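Cocosin 1 acidic chain (Cocos nucifera, PDB 5WPW) serves as a hexameric 11S seed storage globulin of the cupin family, a nutrient reservoir in coconut. Local coordinates at residues His302-Ala307 against Ser362-Asp367. The protein carries 2 engineered substitutions. Numbering follows the deposited sequence.
Sequences HWNINA and SIKTSD
Ala307 and Thr365 bring the two backbones closest, their CA atoms 4.9 Å apart, where the loops leaving strands 298-304 and 357-364 meet. These strands belong to the two different sheets of the second cupin β-barrel of this 11S globulin, and the contact joins their ends. Lys364 spans it: CG lies anti to the carbonyl carbon, and the chain beyond runs fully extended to meet the Asn304 side chain at about a right angle. Its NZ donates to OD1 of Asn304 over 2.8 Å, lying in the amide carbonyl plane with a C=O...N angle of 154°. NZ also has a long, weak ion pair with Glu289, and Val371 packs against both side chains. Ala307 CB packs on the Thr365 turn, 3.6 Å from Thr365 N and 3.7 Å from Ser366 CB. Thr365 centres this inverse γ-turn; its OG1 bonds to His308 N and to Gln148 of a second subunit, tying the junction to the hexamer. Asn306 OD1 accepts from Met370 N and ND2 donates to Arg368 O, while its backbone O lies 3.4 Å from Ser366 CB. Ser366 OG reaches forward along the chain, donating to Asp367 O at 2.8 Å from 26° off the carbonyl plane.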
loop_
_atom_site.group_PDB
_atom_site.type_symbol
_atom_site.label_atom_id
_atom_site.label_comp_id
_atom_site.label_asym_id
_atom_site.label_seq_id
_atom_site.Cartn_x
_atom_site.Cartn_y
_atom_site.Cartn_z
ATOM N N HIS A 302 -11.076 -3.700 -30.442
ATOM C CA HIS A 302 -10.754 -3.242 -29.099
ATOM C C HIS A 302 -9.590 -2.275 -29.188
ATOM O O HIS A 302 -8.869 -2.224 -30.197
ATOM C CB HIS A 302 -10.413 -4.406 -28.152
ATOM C CG HIS A 302 -9.227 -5.222 -28.591
ATOM N ND1 HIS A 302 -9.304 -6.163 -29.601
ATOM C CD2 HIS A 302 -7.947 -5.260 -28.140
ATOM C CE1 HIS A 302 -8.116 -6.714 -29.775
ATOM N NE2 HIS A 302 -7.278 -6.192 -28.897
ATOM N N TRP A 303 -9.412 -1.497 -28.120
ATOM C CA TRP A 303 -8.152 -0.804 -27.932
ATOM C C TRP A 303 -7.540 -1.152 -26.578
ATOM O O TRP A 303 -8.242 -1.512 -25.624
ATOM C CB TRP A 303 -8.337 0.714 -28.089
ATOM C CG TRP A 303 -9.103 1.401 -27.008
ATOM C CD1 TRP A 303 -8.596 1.945 -25.833
ATOM C CD2 TRP A 303 -10.488 1.676 -27.013
ATOM N NE1 TRP A 303 -9.611 2.526 -25.120
ATOM C CE2 TRP A 303 -10.785 2.382 -25.822
ATOM C CE3 TRP A 303 -11.527 1.392 -27.914
ATOM C CZ2 TRP A 303 -12.083 2.803 -25.504
ATOM C CZ3 TRP A 303 -12.807 1.827 -27.605
ATOM C CH2 TRP A 303 -13.080 2.513 -26.405
ATOM N N ASN A 304 -6.210 -1.087 -26.515
ATOM C CA ASN A 304 -5.506 -1.269 -25.261
ATOM C C ASN A 304 -5.567 0.025 -24.473
ATOM O O ASN A 304 -5.180 1.083 -24.977
ATOM C CB ASN A 304 -4.051 -1.658 -25.500
ATOM C CG ASN A 304 -3.926 -3.064 -26.013
ATOM O OD1 ASN A 304 -4.052 -4.021 -25.252
ATOM N ND2 ASN A 304 -3.701 -3.201 -27.312
ATOM N N ILE A 305 -6.010 -0.081 -23.227
ATOM C CA ILE A 305 -6.284 1.104 -22.425
ATOM C C ILE A 305 -5.003 1.676 -21.853
ATOM O O ILE A 305 -4.745 2.884 -21.954
ATOM C CB ILE A 305 -7.279 0.770 -21.301
ATOM C CG1 ILE A 305 -8.686 0.585 -21.877
ATOM C CG2 ILE A 305 -7.274 1.859 -20.250
ATOM C CD1 ILE A 305 -9.634 -0.011 -20.890
ATOM N N ASN A 306 -4.182 0.821 -21.244
ATOM C CA ASN A 306 -3.096 1.305 -20.392
ATOM C C ASN A 306 -1.746 0.723 -20.787
ATOM O O ASN A 306 -0.822 0.730 -19.971
ATOM C CB ASN A 306 -3.395 0.997 -18.915
ATOM C CG ASN A 306 -3.643 -0.480 -18.632
ATOM O OD1 ASN A 306 -3.872 -1.308 -19.539
ATOM N ND2 ASN A 306 -3.618 -0.820 -17.354
ATOM N N ALA A 307 -1.586 0.274 -22.034
ATOM C CA ALA A 307 -0.345 -0.403 -22.402
ATOM C C ALA A 307 -0.236 -0.506 -23.919
ATOM O O ALA A 307 -1.244 -0.469 -24.633
ATOM C CB ALA A 307 -0.271 -1.795 -21.779
ATOM N N SER A 362 0.830 -12.140 -26.777
ATOM C CA SER A 362 1.066 -10.716 -26.694
ATOM C C SER A 362 1.730 -10.420 -25.371
ATOM O O SER A 362 1.389 -11.025 -24.361
ATOM C CB SER A 362 -0.224 -9.908 -26.825
ATOM O OG SER A 362 -0.763 -10.066 -28.126
ATOM N N ILE A 363 2.681 -9.502 -25.398
ATOM C CA ILE A 363 3.299 -8.958 -24.192
ATOM C C ILE A 363 2.906 -7.496 -24.113
ATOM O O ILE A 363 3.089 -6.756 -25.078
ATOM C CB ILE A 363 4.830 -9.090 -24.212
ATOM C CG1 ILE A 363 5.268 -10.545 -24.407
ATOM C CG2 ILE A 363 5.440 -8.434 -22.937
ATOM C CD1 ILE A 363 4.735 -11.508 -23.350
ATOM N N LYS A 364 2.397 -7.068 -22.965
ATOM C CA LYS A 364 1.866 -5.715 -22.821
ATOM C C LYS A 364 2.663 -4.971 -21.767
ATOM O O LYS A 364 3.090 -5.564 -20.778
ATOM C CB LYS A 364 0.369 -5.762 -22.489
ATOM C CG LYS A 364 -0.424 -6.537 -23.572
ATOM C CD LYS A 364 -1.949 -6.498 -23.390
ATOM C CE LYS A 364 -2.662 -7.127 -24.604
ATOM N NZ LYS A 364 -4.122 -6.794 -24.603
ATOM N N THR A 365 2.848 -3.660 -21.997
ATOM C CA THR A 365 3.781 -2.820 -21.234
ATOM C C THR A 365 3.132 -2.229 -19.987
ATOM O O THR A 365 3.279 -1.040 -19.692
ATOM C CB THR A 365 4.374 -1.717 -22.115
ATOM O OG1 THR A 365 3.361 -0.809 -22.560
ATOM C CG2 THR A 365 5.091 -2.297 -23.327
ATOM N N SER A 366 2.414 -3.061 -19.235
ATOM C CA SER A 366 1.841 -2.644 -17.972
ATOM C C SER A 366 1.480 -3.894 -17.200
ATOM O O SER A 366 1.047 -4.894 -17.781
ATOM C CB SER A 366 0.589 -1.767 -18.181
ATOM O OG SER A 366 0.112 -1.237 -16.954
ATOM N N ASP A 367 1.630 -3.828 -15.887
ATOM C CA ASP A 367 0.903 -4.794 -15.104
ATOM C C ASP A 367 -0.589 -4.526 -15.277
ATOM O O ASP A 367 -1.024 -3.382 -15.475
ATOM C CB ASP A 367 1.270 -4.730 -13.628
ATOM C CG ASP A 367 0.528 -5.780 -12.825
ATOM O OD1 ASP A 367 0.210 -6.853 -13.425
ATOM O OD2 ASP A 367 0.258 -5.552 -11.627
#